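Local coordinates for protein PrgA (Enterococcus faecalis, PDB 6Z9K) that provides surface exclusion against unwanted conjugation and extends far outside the enterococcal cell, with its CAP domain forming the part described here, at residues D71-L76 against Q101-A106; P20-D25 against S188-G193; G149-E152 against K157-K160. All coordinates share one frame; numbering follows the deposited sequence.

Interaction 1 of 3, residues D71-L76 against Q101-A106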
loop_
_atom_site.group_PDB
_atom_site.type_symbol
_atom_site.label_atom_id
_atom_site.label_comp_id
_atom_site.label_asym_id
_atom_site.label_seq_id
_atom_site.Cartn_x
_atom_site.Cartn_y
_atom_site.Cartn_z
ATOM N N ASP A 71 12.051 1.760 -13.239
ATOM C CA ASP A 71 11.299 3.036 -13.109
ATOM C C ASP A 71 9.857 2.732 -12.749
ATOM O O ASP A 71 9.286 3.490 -11.937
ATOM C CB ASP A 71 11.348 3.854 -14.397
ATOM C CG ASP A 71 12.704 4.474 -14.669
ATOM O OD1 ASP A 71 13.565 4.458 -13.765
ATOM O OD2 ASP A 71 12.885 4.972 -15.793
ATOM N N GLN A 72 9.273 1.691 -13.355
ATOM C CA GLN A 72 7.850 1.344 -13.138
ATOM C C GLN A 72 7.714 0.845 -11.685
ATOM O O GLN A 72 6.751 1.217 -11.002
ATOM C CB GLN A 72 7.386 0.315 -14.164
ATOM C CG GLN A 72 7.215 0.866 -15.563
ATOM C CD GLN A 72 6.874 -0.259 -16.508
ATOM O OE1 GLN A 72 7.286 -1.388 -16.287
ATOM N NE2 GLN A 72 6.114 0.037 -17.549
ATOM N N LYS A 73 8.651 0.038 -11.208
ATOM C CA LYS A 73 8.623 -0.394 -9.779
ATOM C C LYS A 73 8.686 0.835 -8.877
ATOM O O LYS A 73 7.934 0.887 -7.846
ATOM C CB LYS A 73 9.797 -1.333 -9.484
ATOM C CG LYS A 73 9.708 -2.636 -10.235
ATOM C CD LYS A 73 10.815 -3.617 -9.892
ATOM C CE LYS A 73 10.495 -4.963 -10.489
ATOM N NZ LYS A 73 11.618 -5.890 -10.319
ATOM N N LYS A 74 9.577 1.784 -9.169
ATOM C CA LYS A 74 9.718 2.959 -8.290
ATOM C C LYS A 74 8.416 3.760 -8.350
ATOM O O LYS A 74 7.915 4.121 -7.287
ATOM C CB LYS A 74 10.947 3.786 -8.630
ATOM C CG LYS A 74 11.230 4.911 -7.624
ATOM C CD LYS A 74 12.729 5.196 -7.474
ATOM C CE LYS A 74 13.449 4.015 -6.831
ATOM N NZ LYS A 74 14.870 4.275 -6.469
ATOM N N GLU A 75 7.811 3.931 -9.528
ATOM C CA GLU A 75 6.551 4.711 -9.659
ATOM C C GLU A 75 5.471 4.073 -8.792
ATOM O O GLU A 75 4.721 4.807 -8.131
ATOM C CB GLU A 75 6.042 4.773 -11.096
ATOM C CG GLU A 75 6.810 5.707 -11.992
ATOM C CD GLU A 75 6.291 5.655 -13.429
ATOM O OE1 GLU A 75 7.118 5.456 -14.365
ATOM O OE2 GLU A 75 5.033 5.738 -13.588
ATOM N N LEU A 76 5.327 2.763 -8.875
ATOM C CA LEU A 76 4.302 2.002 -8.140
ATOM C C LEU A 76 4.463 2.234 -6.641
ATOM O O LEU A 76 3.450 2.498 -5.985
ATOM C CB LEU A 76 4.411 0.530 -8.498
ATOM C CG LEU A 76 3.229 -0.332 -8.081
ATOM C CD1 LEU A 76 1.976 0.052 -8.854
ATOM C CD2 LEU A 76 3.561 -1.820 -8.180
ATOM N N GLN A 101 16.275 -0.376 -1.573
ATOM C CA GLN A 101 16.210 -1.411 -0.513
ATOM C C GLN A 101 14.754 -1.859 -0.322
ATOM O O GLN A 101 14.479 -3.047 -0.345
ATOM C CB GLN A 101 16.744 -0.858 0.798
ATOM C CG GLN A 101 16.611 -1.796 1.969
ATOM C CD GLN A 101 17.421 -1.282 3.136
ATOM O OE1 GLN A 101 17.149 -0.236 3.701
ATOM N NE2 GLN A 101 18.388 -2.094 3.548
ATOM N N SER A 102 13.828 -0.927 -0.166
ATOM C CA SER A 102 12.409 -1.280 0.111
ATOM C C SER A 102 11.795 -1.962 -1.125
ATOM O O SER A 102 11.010 -2.931 -0.991
ATOM C CB SER A 102 11.636 -0.079 0.583
ATOM O OG SER A 102 11.352 0.843 -0.476
ATOM N N ILE A 103 12.117 -1.490 -2.311
ATOM C CA ILE A 103 11.617 -2.065 -3.597
ATOM C C ILE A 103 12.146 -3.491 -3.745
ATOM O O ILE A 103 11.382 -4.405 -4.023
ATOM C CB ILE A 103 12.006 -1.149 -4.746
ATOM C CG1 ILE A 103 11.264 0.176 -4.607
ATOM C CG2 ILE A 103 11.722 -1.788 -6.095
ATOM C CD1 ILE A 103 11.784 1.220 -5.590
ATOM N N LYS A 104 13.433 -3.681 -3.556
ATOM C CA LYS A 104 14.046 -5.019 -3.775
ATOM C C LYS A 104 13.441 -5.988 -2.780
ATOM O O LYS A 104 13.164 -7.135 -3.169
ATOM C CB LYS A 104 15.575 -4.994 -3.640
ATOM C CG LYS A 104 16.248 -6.348 -3.856
ATOM C CD LYS A 104 17.731 -6.249 -3.752
ATOM C CE LYS A 104 18.439 -7.583 -3.772
ATOM N NZ LYS A 104 18.092 -8.459 -2.618
ATOM N N PHE A 105 13.265 -5.581 -1.536
ATOM C CA PHE A 105 12.719 -6.467 -0.501
ATOM C C PHE A 105 11.311 -6.850 -0.932
ATOM O O PHE A 105 10.948 -8.077 -0.934
ATOM C CB PHE A 105 12.761 -5.787 0.863
ATOM C CG PHE A 105 12.243 -6.560 2.037
ATOM C CD1 PHE A 105 12.150 -7.949 2.074
ATOM C CD2 PHE A 105 11.917 -5.840 3.174
ATOM C CE1 PHE A 105 11.729 -8.595 3.215
ATOM C CE2 PHE A 105 11.476 -6.492 4.300
ATOM C CZ PHE A 105 11.375 -7.854 4.319
ATOM N N ALA A 106 10.490 -5.858 -1.291
ATOM C CA ALA A 106 9.099 -6.166 -1.688
ATOM C C ALA A 106 9.038 -7.148 -2.875
ATOM O O ALA A 106 8.214 -8.105 -2.870
ATOM C CB ALA A 106 8.364 -4.899 -2.053
#
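Ile103 reaches from helix 100-112 over the aliphatic part of Lys74 on helix 70-90, a helix-helix contact within the alpha-beta-alpha sandwich expected of a CAP domain. Its two branches divide the work. The longer one ends in CD1, which sits 3.5 Å from Lys74 CE, tight for two carbons, and 3.8 Å from Lys74 CA. The shorter one, CG2, meets Lys73 CB at 3.9 Å. Ile103 thus straddles two successive residues of the opposing helix.

The lysine answers by bending. Lys74 bends at both chi2 (148°, short of fully extended) and chi3 (-67°), and the two bends fold CE back against the isoleucine methyl, the two side chains crossing at about a right angle. Beyond the bends, NZ forms a salt bridge with Asp100 at the start of the partner helix, so one side chain joins the helices by both an apolar and a charged link. Lys73 behaves otherwise: its CB faces the contact while its extended chain leads the amine away. Each helix also rests on the central sheet, Leu76 on Val199 and Leu201, Phe105 and Ala106 on Ile215. Of the CA atoms, the nearest pair across the two segments is Lys73 and Ile103, 7.1 Å apart.

Interaction 2 of 3, residues P20-D25 against S188-G193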
loop_
_atom_site.group_PDB
_atom_site.type_symbol
_atom_site.label_atom_id
_atom_site.label_comp_id
_atom_site.label_asym_id
_atom_site.label_seq_id
_atom_site.Cartn_x
_atom_site.Cartn_y
_atom_site.Cartn_z
ATOM N N PRO A 20 -14.585 12.303 10.064
ATOM C CA PRO A 20 -14.454 12.752 11.443
ATOM C C PRO A 20 -14.229 11.594 12.405
ATOM O O PRO A 20 -14.736 10.485 12.159
ATOM C CB PRO A 20 -15.803 13.439 11.733
ATOM C CG PRO A 20 -16.374 13.757 10.374
ATOM C CD PRO A 20 -15.900 12.604 9.495
ATOM N N LYS A 21 -13.419 11.835 13.431
ATOM C CA LYS A 21 -13.096 10.882 14.513
ATOM C C LYS A 21 -12.173 9.782 14.042
ATOM O O LYS A 21 -11.871 8.898 14.825
ATOM C CB LYS A 21 -14.346 10.258 15.138
ATOM C CG LYS A 21 -15.349 11.288 15.587
ATOM C CD LYS A 21 -16.435 10.631 16.372
ATOM C CE LYS A 21 -17.612 11.536 16.532
ATOM N NZ LYS A 21 -18.725 10.896 17.269
ATOM N N PHE A 22 -11.533 9.930 12.893
ATOM C CA PHE A 22 -10.533 8.938 12.458
ATOM C C PHE A 22 -9.293 8.984 13.344
ATOM O O PHE A 22 -8.884 10.062 13.781
ATOM C CB PHE A 22 -10.173 9.147 10.990
ATOM C CG PHE A 22 -9.350 8.005 10.423
ATOM C CD1 PHE A 22 -9.892 6.734 10.295
ATOM C CD2 PHE A 22 -8.039 8.186 10.018
ATOM C CE1 PHE A 22 -9.159 5.693 9.737
ATOM C CE2 PHE A 22 -7.285 7.121 9.537
ATOM C CZ PHE A 22 -7.867 5.902 9.356
ATOM N N SER A 23 -8.731 7.808 13.630
ATOM C CA SER A 23 -7.454 7.644 14.358
ATOM C C SER A 23 -6.917 6.263 14.036
ATOM O O SER A 23 -7.674 5.467 13.458
ATOM C CB SER A 23 -7.627 7.807 15.842
ATOM O OG SER A 23 -8.360 6.717 16.363
ATOM N N ALA A 24 -5.650 6.034 14.339
ATOM C CA ALA A 24 -4.982 4.763 14.025
ATOM C C ALA A 24 -5.601 3.633 14.866
ATOM O O ALA A 24 -5.411 2.476 14.488
ATOM C CB ALA A 24 -3.504 4.915 14.268
ATOM N N ASP A 25 -6.402 3.965 15.876
ATOM C CA ASP A 25 -6.959 2.937 16.796
ATOM C C ASP A 25 -8.442 3.217 17.002
ATOM O O ASP A 25 -8.971 2.937 18.103
ATOM C CB ASP A 25 -6.157 2.906 18.100
ATOM C CG ASP A 25 -6.050 4.222 18.820
ATOM O OD1 ASP A 25 -6.506 5.221 18.241
ATOM O OD2 ASP A 25 -5.561 4.229 19.999
ATOM N N SER A 188 -1.478 -1.942 11.085
ATOM C CA SER A 188 -0.182 -2.081 10.435
ATOM C C SER A 188 0.177 -0.878 9.563
ATOM O O SER A 188 1.301 -0.384 9.630
ATOM C CB SER A 188 -0.169 -3.365 9.653
ATOM O OG SER A 188 1.094 -3.502 9.054
ATOM N N LEU A 189 -0.736 -0.473 8.691
ATOM C CA LEU A 189 -0.487 0.649 7.767
ATOM C C LEU A 189 -0.221 1.932 8.567
ATOM O O LEU A 189 0.518 2.807 8.089
ATOM C CB LEU A 189 -1.696 0.811 6.845
ATOM C CG LEU A 189 -1.940 -0.260 5.803
ATOM C CD1 LEU A 189 -3.234 0.068 5.086
ATOM C CD2 LEU A 189 -0.798 -0.324 4.801
ATOM N N LEU A 190 -0.821 2.056 9.762
ATOM C CA LEU A 190 -0.658 3.288 10.540
ATOM C C LEU A 190 0.241 3.043 11.737
ATOM O O LEU A 190 0.199 3.834 12.673
ATOM C CB LEU A 190 -2.047 3.794 10.939
ATOM C CG LEU A 190 -2.977 4.116 9.790
ATOM C CD1 LEU A 190 -4.277 4.712 10.336
ATOM C CD2 LEU A 190 -2.340 5.120 8.789
ATOM N N GLN A 191 1.131 2.055 11.683
ATOM C CA GLN A 191 2.018 1.775 12.845
ATOM C C GLN A 191 3.051 2.892 13.013
ATOM O O GLN A 191 3.692 3.276 12.036
ATOM C CB GLN A 191 2.691 0.414 12.646
ATOM C CG GLN A 191 3.511 0.010 13.848
ATOM C CD GLN A 191 4.260 -1.286 13.694
ATOM O OE1 GLN A 191 3.815 -2.308 14.182
ATOM N NE2 GLN A 191 5.417 -1.237 13.059
ATOM N N ASP A 192 3.231 3.457 14.212
ATOM C CA ASP A 192 4.201 4.582 14.290
ATOM C C ASP A 192 5.608 3.951 14.267
ATOM O O ASP A 192 5.779 2.749 14.594
ATOM C CB ASP A 192 3.944 5.584 15.432
ATOM C CG ASP A 192 4.493 7.008 15.244
ATOM O OD1 ASP A 192 5.097 7.382 14.151
ATOM O OD2 ASP A 192 4.286 7.802 16.219
ATOM N N GLY A 193 6.543 4.693 13.732
ATOM C CA GLY A 193 7.964 4.365 13.688
ATOM C C GLY A 193 8.349 3.679 12.392
ATOM O O GLY A 193 9.550 3.530 12.137
#
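With CG of Leu190 set opposite its carbonyl carbon (chi1 -60°) and the chain beyond it extended, CD1 is carried out to Phe22 and Ala24; Phe22, whose ring swings opposite its own backbone N (chi1 -169°), comes to meet it from the other direction. The contact joins the N-terminal loop of this CAP domain, just before helix 26-29, to the C-terminal end of helix 184-189, across more than 160 residues of sequence. Leu190 CD1 lies 3.9 Å from Phe22 CZ and equally far from CE2, approaching the ring obliquely. The same methyl is 3.8 Å from Ala24 CA, while nearer the backbones Ala24 CB meets Leu190 CB at 3.8 Å, so the small alanine brings the two chains close together.

The patch is wholly apolar and continues beyond the two segments: Val87 and Leu91 touch both Phe22 and Leu190, and the Phe22 ring packs edge-to-face with Phe176. Leu190 is also where the chain leaves helical geometry. Arg88 binds carbonyls around that ending, Leu189 O through NH1 and, in the turn beyond, Gln191 O through NH2. The helix being finished off carries the magnesium ligand His185, whose side chain lies about 9 Å from that of Leu190. Within the turn itself, Gln191 N bonds back to Ser188 O at 3.2 Å.

Interaction 3 of 3, residues G149-E152 against K157-K160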
loop_
_atom_site.group_PDB
_atom_site.type_symbol
_atom_site.label_atom_id
_atom_site.label_comp_id
_atom_site.label_asym_id
_atom_site.label_seq_id
_atom_site.Cartn_x
_atom_site.Cartn_y
_atom_site.Cartn_z
ATOM N N GLY A 149 -7.282 -10.174 -5.269
ATOM C CA GLY A 149 -8.539 -10.192 -6.040
ATOM C C GLY A 149 -9.028 -8.787 -6.364
ATOM O O GLY A 149 -10.241 -8.624 -6.637
ATOM N N TYR A 150 -8.110 -7.829 -6.401
ATOM C CA TYR A 150 -8.454 -6.431 -6.729
ATOM C C TYR A 150 -8.291 -6.190 -8.226
ATOM O O TYR A 150 -8.787 -5.158 -8.701
ATOM C CB TYR A 150 -7.567 -5.463 -5.955
ATOM C CG TYR A 150 -8.011 -5.256 -4.550
ATOM C CD1 TYR A 150 -7.591 -6.081 -3.519
ATOM C CD2 TYR A 150 -8.863 -4.206 -4.207
ATOM C CE1 TYR A 150 -8.048 -5.904 -2.231
ATOM C CE2 TYR A 150 -9.290 -4.000 -2.922
ATOM C CZ TYR A 150 -8.885 -4.838 -1.914
ATOM O OH TYR A 150 -9.422 -4.543 -0.701
ATOM N N TYR A 151 -7.616 -7.079 -8.951
ATOM C CA TYR A 151 -7.339 -6.915 -10.409
ATOM C C TYR A 151 -7.121 -8.292 -11.066
ATOM O O TYR A 151 -7.176 -9.286 -10.376
ATOM C CB TYR A 151 -6.176 -5.935 -10.650
ATOM C CG TYR A 151 -4.815 -6.471 -10.288
ATOM C CD1 TYR A 151 -4.369 -6.500 -8.978
ATOM C CD2 TYR A 151 -3.926 -6.875 -11.252
ATOM C CE1 TYR A 151 -3.124 -7.014 -8.620
ATOM C CE2 TYR A 151 -2.673 -7.364 -10.924
ATOM C CZ TYR A 151 -2.253 -7.431 -9.606
ATOM O OH TYR A 151 -1.016 -7.941 -9.266
ATOM N N GLU A 152 -7.020 -8.329 -12.396
ATOM C CA GLU A 152 -6.806 -9.563 -13.210
ATOM C C GLU A 152 -5.650 -9.334 -14.183
ATOM O O GLU A 152 -5.528 -8.217 -14.633
ATOM C CB GLU A 152 -8.056 -9.927 -14.022
ATOM C CG GLU A 152 -9.254 -10.334 -13.176
ATOM C CD GLU A 152 -10.039 -9.174 -12.580
ATOM O OE1 GLU A 152 -10.227 -9.147 -11.341
ATOM O OE2 GLU A 152 -10.468 -8.318 -13.347
ATOM N N LYS A 157 -0.518 -8.935 -18.105
ATOM C CA LYS A 157 -0.543 -7.459 -18.272
ATOM C C LYS A 157 -1.816 -6.846 -17.667
ATOM O O LYS A 157 -2.828 -7.541 -17.554
ATOM C CB LYS A 157 -0.397 -7.060 -19.737
ATOM C CG LYS A 157 0.940 -7.441 -20.359
ATOM C CD LYS A 157 0.923 -7.207 -21.835
ATOM C CE LYS A 157 2.270 -7.436 -22.483
ATOM N NZ LYS A 157 2.553 -6.368 -23.471
ATOM N N VAL A 158 -1.717 -5.587 -17.243
ATOM C CA VAL A 158 -2.791 -4.813 -16.545
ATOM C C VAL A 158 -2.444 -3.339 -16.731
ATOM O O VAL A 158 -1.254 -3.021 -16.733
ATOM C CB VAL A 158 -2.971 -5.194 -15.052
ATOM C CG1 VAL A 158 -1.709 -5.090 -14.241
ATOM C CG2 VAL A 158 -4.026 -4.362 -14.380
ATOM N N SER A 159 -3.432 -2.466 -16.895
ATOM C CA SER A 159 -3.130 -1.050 -17.191
ATOM C C SER A 159 -2.643 -0.394 -15.914
ATOM O O SER A 159 -3.035 -0.835 -14.811
ATOM C CB SER A 159 -4.275 -0.291 -17.777
ATOM O OG SER A 159 -5.199 0.096 -16.799
ATOM N N LYS A 160 -1.820 0.624 -16.082
ATOM C CA LYS A 160 -1.328 1.486 -14.998
ATOM C C LYS A 160 -2.536 2.100 -14.274
ATOM O O LYS A 160 -2.564 2.133 -13.042
ATOM C CB LYS A 160 -0.445 2.557 -15.625
ATOM C CG LYS A 160 0.012 3.656 -14.695
ATOM C CD LYS A 160 1.018 4.534 -15.329
ATOM C CE LYS A 160 1.716 5.374 -14.303
ATOM N NZ LYS A 160 2.857 6.076 -14.930
#
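The Tyr151 ring meets Val158 through CD2 and CE2; the CG2 methyl approaches the ring obliquely, and the two side chains cross at about a right angle. Both valine methyls converge on Tyr151 CD2, Val158 CG2 at 4.0 Å and CG1 at 4.1 Å, with CG1 equally far from CE2. Both residues belong to the connection that leads from strand 144-148 of the central sheet of the CAP fold to helix 160-176, by way of the short strand 157-159. The connection folds back on itself here without any hydrogen bond between the two segments; strand 157-159 pairs instead with strand 62-64.

Tyr151 holds CG between its backbone N and carbonyl carbon (chi1 72°), which turns the ring inward, where Ile65, Pro210 and Ser166 add to its surroundings. Its hydroxyl bonds to Lys211 O, giving the polar end of a buried ring a partner and tying it to the start of strand 211-217. Val158 also packs on Ile65 and on Leu163 of the following helix. That helix is opened by Ser159 as N-cap, OG bonding to Thr162 N. At the outer margin the backbone takes part, with Glu152 O 4.0 Å from Val158 CB.

All three contacts are partly buried and small, and none has a hydrogen bond running directly between its segments; each depends on one branched aliphatic residue. What surrounds that residue differs with place. Interaction 1 joins two helices and mixes lysine chains with a salt bridge at its margin, interaction 2 is purely apolar and ties loops near the magnesium-bearing helix, and interaction 3 sets a buried aromatic beside exposed residues within one local connection. Helix 70-90 links them: its beginning takes part in interaction 1, its end backs interaction 2, and Glu75 OE2 reaches Lys160 NZ of interaction 3 in a 2.6 Å salt bridge. Interaction 2 encloses both others along the chain.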